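Local structure of periplasmic solute binding protein (Candidatus liberibacter, 5AFS) at residues 36-41 with 62-67; 107-112 with 244-249; 167-172 with 185-190. The protein probably captures zinc or manganese in the periplasm and hands it to an ABC transporter, as do other cluster 9 (ZnuA-like) solute-binding proteins. All coordinates share one frame; numbering follows the deposited sequence. Where two conformers were deposited one is given.

Contact 1: 36-41 with 62-67; sequences NDSHSY and LHLEET. With ZN (zinc ion), chain G.
Two waters, rather than direct hydrogen bonds, join His39 to the turn that carries Leu64, and one of them holds the ring of a zinc ligand. The setting is the metal-site edge of the N-terminal lobe of a cluster 9 solute-binding fold: 36-41 follows strand 27-30 of the parallel sheet, and 62-67, which follows strand 56-59, contains a type I beta turn from His63 to Glu66. His39 NE2 coordinates the zinc ion at 2.1 Å. On the other nitrogen, ND1 donates in the ring plane to water 2, 2.7 Å away, and that water in turn donates a hydrogen bond to Leu64 O. Together with the metal bond, this water bridge limits the rotation of the imidazole and is consistent with NE2 being left unprotonated for the metal. Asp247, Glu172 and His106 complete the site.

Leu64 serves the contact with its side chain as well. With CG anti to the backbone N (chi1 180°), its branches reach the other loop: CD1 lies 3.6 Å from His39 CE1, at an oblique approach, and CD2 sits 3.3 Å from Ser38 OG. The leucine and histidine side chains cross at roughly a right angle. Within 36-41 an Asx turn forms, in which His39 N donates to Asp37 OD1 (3.0 Å), meeting the carboxylate from above its plane. Farther from the metal, water 1 knits the backbones together, donating to His39 O and to Leu64 O, the latter at 2.8 Å, while accepting from Thr67 N at 3.0 Å.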
loop_
_atom_site.group_PDB
_atom_site.type_symbol
_atom_site.label_atom_id
_atom_site.label_comp_id
_atom_site.label_asym_id
_atom_site.label_seq_id
_atom_site.Cartn_x
_atom_site.Cartn_y
_atom_site.Cartn_z
ATOM N N ASN A 36 -7.732 -9.798 5.760
ATOM C CA ASN A 36 -7.546 -10.801 4.718
ATOM C C ASN A 36 -6.352 -10.454 3.817
ATOM O O ASN A 36 -5.830 -9.324 3.843
ATOM C CB ASN A 36 -8.840 -11.021 3.920
ATOM C CG ASN A 36 -9.879 -11.814 4.698
ATOM O OD1 ASN A 36 -9.548 -12.547 5.629
ATOM N ND2 ASN A 36 -11.138 -11.680 4.314
ATOM N N ASP A 37 -5.918 -11.443 3.042
ATOM C CA ASP A 37 -4.625 -11.407 2.352
ATOM C C ASP A 37 -4.790 -10.859 0.950
ATOM O O ASP A 37 -5.367 -11.534 0.088
ATOM C CB ASP A 37 -4.056 -12.836 2.290
ATOM C CG ASP A 37 -2.654 -12.910 1.693
ATOM O OD1 ASP A 37 -2.077 -11.884 1.232
ATOM O OD2 ASP A 37 -2.127 -14.041 1.693
ATOM N N SER A 38 -4.277 -9.659 0.705
ATOM C CA SER A 38 -4.405 -9.035 -0.613
ATOM C C SER A 38 -3.596 -9.727 -1.716
ATOM O O SER A 38 -3.917 -9.598 -2.899
ATOM C CB SER A 38 -4.004 -7.568 -0.542
ATOM O OG SER A 38 -4.332 -6.915 -1.747
ATOM N N HIS A 39 -2.548 -10.449 -1.335
ATOM C CA HIS A 39 -1.685 -11.118 -2.309
ATOM C C HIS A 39 -2.174 -12.513 -2.696
ATOM O O HIS A 39 -1.766 -13.038 -3.723
ATOM C CB HIS A 39 -0.257 -11.204 -1.764
ATOM C CG HIS A 39 0.362 -9.868 -1.511
ATOM N ND1 HIS A 39 0.696 -9.004 -2.528
ATOM C CD2 HIS A 39 0.706 -9.248 -0.359
ATOM C CE1 HIS A 39 1.217 -7.904 -2.015
ATOM N NE2 HIS A 39 1.233 -8.026 -0.700
ATOM N N SER A 40 -3.038 -13.098 -1.873
ATOM C CA SER A 40 -3.539 -14.454 -2.097
ATOM C C SER A 40 -4.939 -14.605 -1.507
ATOM O O SER A 40 -5.097 -14.961 -0.343
ATOM C CB SER A 40 -2.597 -15.478 -1.465
ATOM O OG SER A 40 -2.993 -16.792 -1.809
ATOM N N TYR A 41 -5.953 -14.339 -2.321
ATOM C CA TYR A 41 -7.325 -14.319 -1.842
ATOM C C TYR A 41 -8.200 -15.303 -2.602
ATOM O O TYR A 41 -8.133 -15.392 -3.829
ATOM C CB TYR A 41 -7.906 -12.910 -1.969
ATOM C CG TYR A 41 -9.266 -12.767 -1.338
ATOM C CD1 TYR A 41 -9.411 -12.805 0.041
ATOM C CD2 TYR A 41 -10.406 -12.593 -2.114
ATOM C CE1 TYR A 41 -10.650 -12.681 0.632
ATOM C CE2 TYR A 41 -11.655 -12.457 -1.530
ATOM C CZ TYR A 41 -11.771 -12.505 -0.157
ATOM O OH TYR A 41 -12.996 -12.374 0.456
ATOM N N LEU A 62 -0.592 -3.322 -10.934
ATOM C CA LEU A 62 0.765 -3.757 -10.599
ATOM C C LEU A 62 0.760 -5.216 -10.122
ATOM O O LEU A 62 1.542 -5.608 -9.248
ATOM C CB LEU A 62 1.391 -2.820 -9.558
ATOM C CG LEU A 62 1.453 -1.344 -9.965
ATOM C CD1 LEU A 62 1.988 -0.464 -8.848
ATOM C CD2 LEU A 62 2.292 -1.149 -11.217
ATOM N N HIS A 63 -0.156 -5.995 -10.706
ATOM C CA HIS A 63 -0.312 -7.425 -10.455
ATOM C C HIS A 63 -0.767 -7.787 -9.050
ATOM O O HIS A 63 -0.740 -8.965 -8.684
ATOM C CB HIS A 63 0.968 -8.206 -10.830
ATOM C CG HIS A 63 1.258 -8.212 -12.298
ATOM N ND1 HIS A 63 2.108 -9.124 -12.886
ATOM C CD2 HIS A 63 0.809 -7.418 -13.298
ATOM C CE1 HIS A 63 2.176 -8.885 -14.184
ATOM N NE2 HIS A 63 1.394 -7.857 -14.461
ATOM N N LEU A 64 -1.217 -6.807 -8.271
ATOM C CA LEU A 64 -1.650 -7.102 -6.904
ATOM C C LEU A 64 -2.731 -8.177 -6.913
ATOM O O LEU A 64 -2.696 -9.122 -6.114
ATOM C CB LEU A 64 -2.197 -5.847 -6.204
ATOM C CG LEU A 64 -2.671 -6.114 -4.776
ATOM C CD1 LEU A 64 -1.494 -6.488 -3.883
ATOM C CD2 LEU A 64 -3.429 -4.928 -4.212
ATOM N N GLU A 65 -3.693 -8.016 -7.818
ATOM C CA GLU A 65 -4.870 -8.863 -7.849
ATOM C C GLU A 65 -4.735 -10.054 -8.811
ATOM O O GLU A 65 -5.734 -10.716 -9.115
ATOM C CB GLU A 65 -6.102 -8.028 -8.229
ATOM C CG GLU A 65 -6.487 -6.960 -7.211
ATOM C CD GLU A 65 -5.832 -5.601 -7.458
ATOM O OE1 GLU A 65 -5.064 -5.447 -8.431
ATOM O OE2 GLU A 65 -6.103 -4.676 -6.666
ATOM N N GLU A 66 -3.523 -10.341 -9.281
ATOM C CA GLU A 66 -3.360 -11.285 -10.401
ATOM C C GLU A 66 -3.993 -12.669 -10.172
ATOM O O GLU A 66 -4.547 -13.242 -11.093
ATOM C CB GLU A 66 -1.888 -11.426 -10.809
ATOM C CG GLU A 66 -0.994 -12.105 -9.793
ATOM C CD GLU A 66 0.475 -12.094 -10.205
ATOM O OE1 GLU A 66 0.781 -11.897 -11.408
ATOM O OE2 GLU A 66 1.326 -12.290 -9.317
ATOM N N THR A 67 -3.939 -13.181 -8.948
ATOM C CA THR A 67 -4.479 -14.509 -8.661
ATOM C C THR A 67 -6.005 -14.540 -8.507
ATOM O O THR A 67 -6.571 -15.624 -8.395
ATOM C CB THR A 67 -3.874 -15.125 -7.385
ATOM O OG1 THR A 67 -4.255 -14.343 -6.253
ATOM C CG2 THR A 67 -2.363 -15.202 -7.475
HETATM ZN ZN ZN G . 2.518 -6.905 0.496
HETATM O O HOH W 1 -2.784 -11.943 -6.423
HETATM O O HOH W 2 -0.059 -9.609 -5.024
#

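Contact 2: 107-112 with 244-249; sequences AWMSLT and LYVDSL. With ZN (zinc ion), chain G; SO4 (sulfate ion), chain C.
Tyr245 and Val246 meet Met109 where the loop after strand 239-244 comes up against the chain leading into helix 111-128, a buried contact at the heart of the two-lobed cluster 9 solute-binding fold. Tyr245 offers its backbone: Met109 CE lies 4.1 Å from Tyr245 O, a carbonyl that also accepts from Ser266 of helix 259-274. Its ring leads away from the contact, and the OH donates to O3 of a sulfate ion, probably from the crystallisation liquor; O3 lies near the ring plane, at its edge.

Val246 meets both Trp108 and Met109, through its carbonyl and its side chain. Its CG1 branch packs on Met109 CE at 3.9 Å, the two side chains crossing at about a right angle; the methionine chain bends at both chi2 and chi3, and this curl brings its methyl against the valine. The carbonyl of Val246 receives the indole N-H: Trp108 NE1 to Val246 O is 2.8 Å, with an N-H...O angle of 138°. The acceptor lies close to the ring plane, and the donor lies in the carbonyl plane, so the bond ties the orientation of the indole to that of the peptide joining Val246 to Asp247. Trp108 CG stands between its backbone N and carbonyl carbon (chi1 64°), which turns the ring toward this loop.

Asp247 follows directly, a zinc ligand whose peptide is thus held by a second-shell tryptophan. Both carboxylate oxygens bind the ion, alongside His39, His106 and Glu172. The indole and carboxylate planes are 57° apart, and Asp247 OD1 lies at the edge of the indole, 3.8 Å from Trp108 CZ2.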
loop_
_atom_site.group_PDB
_atom_site.type_symbol
_atom_site.label_atom_id
_atom_site.label_comp_id
_atom_site.label_asym_id
_atom_site.label_seq_id
_atom_site.Cartn_x
_atom_site.Cartn_y
_atom_site.Cartn_z
ATOM N N ALA A 107 2.587 0.418 -4.300
ATOM C CA ALA A 107 2.716 1.819 -4.690
ATOM C C ALA A 107 2.061 2.824 -3.737
ATOM O O ALA A 107 2.432 3.986 -3.724
ATOM C CB ALA A 107 2.177 2.008 -6.099
ATOM N N TRP A 108 1.106 2.370 -2.943
ATOM C CA TRP A 108 0.379 3.228 -2.014
ATOM C C TRP A 108 1.219 3.712 -0.814
ATOM O O TRP A 108 0.789 4.624 -0.098
ATOM C CB TRP A 108 -0.890 2.509 -1.507
ATOM C CG TRP A 108 -0.598 1.270 -0.714
ATOM C CD1 TRP A 108 -0.288 1.204 0.608
ATOM C CD2 TRP A 108 -0.581 -0.080 -1.199
ATOM N NE1 TRP A 108 -0.077 -0.101 0.981
ATOM C CE2 TRP A 108 -0.244 -0.910 -0.110
ATOM C CE3 TRP A 108 -0.811 -0.663 -2.446
ATOM C CZ2 TRP A 108 -0.145 -2.299 -0.224
ATOM C CZ3 TRP A 108 -0.706 -2.049 -2.563
ATOM C CH2 TRP A 108 -0.380 -2.849 -1.451
ATOM N N MET A 109 2.387 3.098 -0.583
ATOM C CA MET A 109 3.298 3.527 0.494
ATOM C C MET A 109 4.188 4.651 -0.029
ATOM O O MET A 109 5.383 4.467 -0.269
ATOM C CB MET A 109 4.168 2.367 0.997
ATOM C CG MET A 109 3.402 1.196 1.593
ATOM S SD MET A 109 2.304 1.617 2.953
ATOM C CE MET A 109 3.475 2.331 4.119
ATOM N N SER A 110 3.576 5.809 -0.227
ATOM C CA SER A 110 4.211 6.959 -0.850
ATOM C C SER A 110 3.262 8.145 -0.764
ATOM O O SER A 110 2.069 8.011 -1.039
ATOM C CB SER A 110 4.530 6.670 -2.313
ATOM O OG SER A 110 4.624 7.862 -3.092
ATOM N N LEU A 111 3.787 9.302 -0.376
ATOM C CA LEU A 111 2.981 10.510 -0.286
ATOM C C LEU A 111 2.553 10.952 -1.688
ATOM O O LEU A 111 1.381 11.237 -1.925
ATOM C CB LEU A 111 3.768 11.629 0.416
ATOM C CG LEU A 111 3.115 13.013 0.475
ATOM C CD1 LEU A 111 1.727 12.914 1.082
ATOM C CD2 LEU A 111 3.992 13.984 1.266
ATOM N N THR A 112 3.518 11.019 -2.599
ATOM C CA THR A 112 3.256 11.337 -4.004
ATOM C C THR A 112 2.180 10.422 -4.593
ATOM O O THR A 112 1.217 10.892 -5.194
ATOM C CB THR A 112 4.539 11.199 -4.843
ATOM O OG1 THR A 112 5.487 12.195 -4.434
ATOM C CG2 THR A 112 4.258 11.366 -6.325
ATOM N N LEU A 244 5.428 -2.763 11.196
ATOM C CA LEU A 244 4.785 -1.763 10.328
ATOM C C LEU A 244 3.471 -2.287 9.734
ATOM O O LEU A 244 3.278 -3.503 9.590
ATOM C CB LEU A 244 5.711 -1.377 9.178
ATOM C CG LEU A 244 7.131 -0.929 9.532
ATOM C CD1 LEU A 244 7.928 -0.677 8.264
ATOM C CD2 LEU A 244 7.119 0.299 10.412
ATOM N N TYR A 245 2.585 -1.355 9.378
ATOM C CA TYR A 245 1.333 -1.667 8.693
ATOM C C TYR A 245 1.437 -1.222 7.244
ATOM O O TYR A 245 1.631 -0.031 6.969
ATOM C CB TYR A 245 0.151 -0.966 9.372
ATOM C CG TYR A 245 -0.301 -1.656 10.635
ATOM C CD1 TYR A 245 0.358 -1.451 11.843
ATOM C CD2 TYR A 245 -1.379 -2.529 10.618
ATOM C CE1 TYR A 245 -0.054 -2.096 12.998
ATOM C CE2 TYR A 245 -1.794 -3.176 11.764
ATOM C CZ TYR A 245 -1.132 -2.952 12.950
ATOM O OH TYR A 245 -1.556 -3.603 14.086
ATOM N N VAL A 246 1.314 -2.179 6.323
ATOM C CA VAL A 246 1.470 -1.905 4.884
ATOM C C VAL A 246 0.461 -2.608 3.962
ATOM O O VAL A 246 0.026 -2.020 2.971
ATOM C CB VAL A 246 2.901 -2.242 4.373
ATOM C CG1 VAL A 246 3.944 -1.410 5.097
ATOM C CG2 VAL A 246 3.209 -3.734 4.517
ATOM N N ASP A 247 0.111 -3.858 4.251
ATOM C CA ASP A 247 -0.652 -4.670 3.280
ATOM C C ASP A 247 -2.159 -4.662 3.539
ATOM O O ASP A 247 -2.940 -5.123 2.715
ATOM C CB ASP A 247 -0.129 -6.122 3.242
ATOM C CG ASP A 247 0.993 -6.343 2.209
ATOM O OD1 ASP A 247 1.266 -5.512 1.316
ATOM O OD2 ASP A 247 1.621 -7.411 2.241
ATOM N N SER A 248 -2.570 -4.129 4.682
ATOM C CA SER A 248 -3.972 -4.119 5.064
ATOM C C SER A 248 -4.180 -3.058 6.116
ATOM O O SER A 248 -3.278 -2.770 6.899
ATOM C CB SER A 248 -4.356 -5.488 5.655
ATOM O OG SER A 248 -5.667 -5.475 6.195
ATOM N N LEU A 249 -5.374 -2.485 6.156
ATOM C CA LEU A 249 -5.765 -1.664 7.294
ATOM C C LEU A 249 -5.837 -2.571 8.511
ATOM O O LEU A 249 -6.081 -3.771 8.382
ATOM C CB LEU A 249 -7.114 -0.996 7.051
ATOM C CG LEU A 249 -7.195 -0.027 5.864
ATOM C CD1 LEU A 249 -8.556 0.651 5.812
ATOM C CD2 LEU A 249 -6.098 1.014 5.925
HETATM ZN ZN ZN G . 2.518 -6.905 0.496
HETATM S S SO4 C . -4.694 -5.650 13.785
HETATM O O1 SO4 C . -5.602 -5.458 12.644
HETATM O O2 SO4 C . -4.843 -4.544 14.761
HETATM O O3 SO4 C . -3.303 -5.716 13.300
HETATM O O4 SO4 C . -5.024 -6.935 14.445
#

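Contact 3: 167-172 with 185-190; sequences WFVTSE and KSLYLW. With ZN (zinc ion), chain G.
Glu172 and Trp190 meet where two parallel strands run out at the zinc site, at the end of the beta-alpha-beta unit formed by strand 167-170, helix 176-182 and strand 185-188. Glu172 chelates the ion unevenly, OE2 at 2.0 Å and OE1 at 2.5 Å; CG is anti to the backbone N (chi1 -165°) and the chain stays extended, carrying the carboxylate clear of the strand ends. OE2 also accepts from Asn193 N. Next to this ligand, Trp190 lays one ring face against the backbone: Glu172 CA makes a CH-pi contact with the five-membered ring, and Ser171 O sits over the same indole. The indole NE1 is engaged by Asn193 OD1.

The next layer fixes the ligand's backbone. Ser171 O is gripped by two donors, Leu189 N and Trp190 N, the latter at 3.1 Å, where the chain turns a corner on both strands. The neighbouring amides of Ser171 and Glu172 are bonded to the carboxylate of Glu221, outside the pair.

Farther out the parallel bonding is regular: Phe168 N to Lys185 O, Leu187 N to Phe168 O, and Thr170 N to Leu187 O. On the face bearing Val169 and Leu187, Val169 CG2 packs against Leu187 CB at 3.8 Å, the side chains lying alongside and facing the same way. At the far end Trp167 and Lys185 likewise run side by side, with Lys185 CB 3.8 Å from the centroid of the Trp167 six-membered ring, 17° off its normal.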
loop_
_atom_site.group_PDB
_atom_site.type_symbol
_atom_site.label_atom_id
_atom_site.label_comp_id
_atom_site.label_asym_id
_atom_site.label_seq_id
_atom_site.Cartn_x
_atom_site.Cartn_y
_atom_site.Cartn_z
ATOM N N TRP A 167 18.392 4.293 4.645
ATOM C CA TRP A 167 18.023 2.912 4.332
ATOM C C TRP A 167 16.709 2.551 5.003
ATOM O O TRP A 167 16.554 2.776 6.194
ATOM C CB TRP A 167 19.105 1.954 4.830
ATOM C CG TRP A 167 20.370 2.006 4.033
ATOM C CD1 TRP A 167 21.458 2.795 4.270
ATOM C CD2 TRP A 167 20.675 1.238 2.865
ATOM N NE1 TRP A 167 22.418 2.567 3.317
ATOM C CE2 TRP A 167 21.964 1.618 2.443
ATOM C CE3 TRP A 167 19.984 0.266 2.135
ATOM C CZ2 TRP A 167 22.578 1.057 1.329
ATOM C CZ3 TRP A 167 20.592 -0.286 1.022
ATOM C CH2 TRP A 167 21.877 0.108 0.632
ATOM N N PHE A 168 15.758 2.010 4.242
ATOM C CA PHE A 168 14.585 1.361 4.831
ATOM C C PHE A 168 14.811 -0.132 4.677
ATOM O O PHE A 168 14.868 -0.627 3.551
ATOM C CB PHE A 168 13.277 1.736 4.117
ATOM C CG PHE A 168 12.957 3.208 4.108
ATOM C CD1 PHE A 168 13.321 4.042 5.166
ATOM C CD2 PHE A 168 12.248 3.755 3.041
ATOM C CE1 PHE A 168 13.003 5.391 5.142
ATOM C CE2 PHE A 168 11.940 5.104 3.008
ATOM C CZ PHE A 168 12.313 5.925 4.062
ATOM N N VAL A 169 14.945 -0.842 5.796
ATOM C CA VAL A 169 15.110 -2.301 5.776
ATOM C C VAL A 169 13.905 -2.992 6.414
ATOM O O VAL A 169 13.568 -2.753 7.576
ATOM C CB VAL A 169 16.426 -2.747 6.459
ATOM C CG1 VAL A 169 16.652 -4.244 6.273
ATOM C CG2 VAL A 169 17.597 -1.982 5.862
ATOM N N THR A 170 13.258 -3.849 5.633
ATOM C CA THR A 170 12.002 -4.468 6.032
ATOM C C THR A 170 12.032 -5.961 5.683
ATOM O O THR A 170 13.004 -6.457 5.119
ATOM C CB THR A 170 10.815 -3.797 5.304
ATOM O OG1 THR A 170 10.979 -3.939 3.889
ATOM C CG2 THR A 170 10.727 -2.316 5.641
ATOM N N SER A 171 10.968 -6.671 6.020
ATOM C CA SER A 171 10.861 -8.092 5.713
ATOM C C SER A 171 10.318 -8.267 4.288
ATOM O O SER A 171 11.046 -8.708 3.403
ATOM C CB SER A 171 9.996 -8.779 6.767
ATOM O OG SER A 171 10.587 -8.635 8.050
ATOM N N GLU A 172 9.057 -7.899 4.056
ATOM C CA GLU A 172 8.536 -7.783 2.690
ATOM C C GLU A 172 9.114 -6.518 2.068
ATOM O O GLU A 172 9.385 -5.558 2.776
ATOM C CB GLU A 172 7.006 -7.694 2.684
ATOM C CG GLU A 172 6.360 -7.936 1.316
ATOM C CD GLU A 172 4.905 -7.495 1.255
ATOM O OE1 GLU A 172 4.552 -6.497 1.913
ATOM O OE2 GLU A 172 4.103 -8.126 0.539
ATOM N N LYS A 185 17.326 4.299 0.051
ATOM C CA LYS A 185 17.499 2.969 -0.529
ATOM C C LYS A 185 16.738 1.976 0.340
ATOM O O LYS A 185 16.540 2.217 1.527
ATOM C CB LYS A 185 18.977 2.603 -0.619
ATOM C CG LYS A 185 19.749 3.417 -1.652
ATOM C CD LYS A 185 21.126 2.822 -1.921
ATOM C CE LYS A 185 21.130 1.848 -3.094
ATOM N NZ LYS A 185 21.382 2.545 -4.387
ATOM N N SER A 186 16.287 0.876 -0.258
ATOM C CA SER A 186 15.519 -0.134 0.464
ATOM C C SER A 186 16.227 -1.487 0.391
ATOM O O SER A 186 16.862 -1.813 -0.605
ATOM C CB SER A 186 14.085 -0.246 -0.087
ATOM O OG SER A 186 13.138 -0.473 0.963
ATOM N N LEU A 187 16.125 -2.246 1.475
ATOM C CA LEU A 187 16.628 -3.614 1.560
ATOM C C LEU A 187 15.493 -4.413 2.148
ATOM O O LEU A 187 14.784 -3.904 3.021
ATOM C CB LEU A 187 17.803 -3.699 2.522
ATOM C CG LEU A 187 19.215 -3.986 2.036
ATOM C CD1 LEU A 187 20.065 -4.234 3.275
ATOM C CD2 LEU A 187 19.264 -5.180 1.094
ATOM N N TYR A 188 15.334 -5.657 1.702
ATOM C CA TYR A 188 14.285 -6.525 2.220
ATOM C C TYR A 188 14.608 -7.992 2.011
ATOM O O TYR A 188 15.526 -8.328 1.276
ATOM C CB TYR A 188 12.938 -6.195 1.564
ATOM C CG TYR A 188 13.007 -6.045 0.067
ATOM C CD1 TYR A 188 12.869 -7.138 -0.766
ATOM C CD2 TYR A 188 13.205 -4.791 -0.517
ATOM C CE1 TYR A 188 12.928 -6.995 -2.143
ATOM C CE2 TYR A 188 13.263 -4.641 -1.889
ATOM C CZ TYR A 188 13.124 -5.745 -2.697
ATOM O OH TYR A 188 13.185 -5.597 -4.059
ATOM N N LEU A 189 13.811 -8.849 2.642
ATOM C CA LEU A 189 14.057 -10.283 2.674
ATOM C C LEU A 189 13.297 -11.049 1.578
ATOM O O LEU A 189 13.743 -12.102 1.148
ATOM C CB LEU A 189 13.701 -10.831 4.057
ATOM C CG LEU A 189 14.362 -10.118 5.249
ATOM C CD1 LEU A 189 13.959 -10.766 6.564
ATOM C CD2 LEU A 189 15.874 -10.101 5.130
ATOM N N TRP A 190 12.157 -10.522 1.142
ATOM C CA TRP A 190 11.404 -11.102 0.030
ATOM C C TRP A 190 10.479 -10.021 -0.559
ATOM O O TRP A 190 9.980 -9.170 0.183
ATOM C CB TRP A 190 10.609 -12.343 0.472
ATOM C CG TRP A 190 9.680 -12.086 1.615
ATOM C CD1 TRP A 190 8.419 -11.564 1.544
ATOM C CD2 TRP A 190 9.932 -12.330 2.999
ATOM N NE1 TRP A 190 7.881 -11.462 2.793
ATOM C CE2 TRP A 190 8.785 -11.922 3.708
ATOM C CE3 TRP A 190 11.017 -12.854 3.710
ATOM C CZ2 TRP A 190 8.688 -12.024 5.094
ATOM C CZ3 TRP A 190 10.929 -12.941 5.084
ATOM C CH2 TRP A 190 9.772 -12.530 5.765
HETATM ZN ZN ZN G . 2.518 -6.905 0.496
HETATM O O HOH W 3 10.929 -2.284 1.029
#

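The three contacts converge on one zinc ion from different parts of the chain. Contact 1 closes before contact 2 opens, and contact 3 is nested inside the long loop that contact 2 closes. Centre to centre, contact 2 lies about 15 Å from contact 1 and about 14 Å from contact 3, while contacts 1 and 3 are about 20 Å apart. Contact 1 belongs to loops of the four-stranded parallel sheet, contact 3 to the 167-170/185-188 strand pair, and contact 2 lies near the centre of the chain, at similar distances from the other two. His106, immediately before 107-112, supplies a further ligand. The metal thus bridges the two halves of the molecule, consistent with capture in an interlobe cleft.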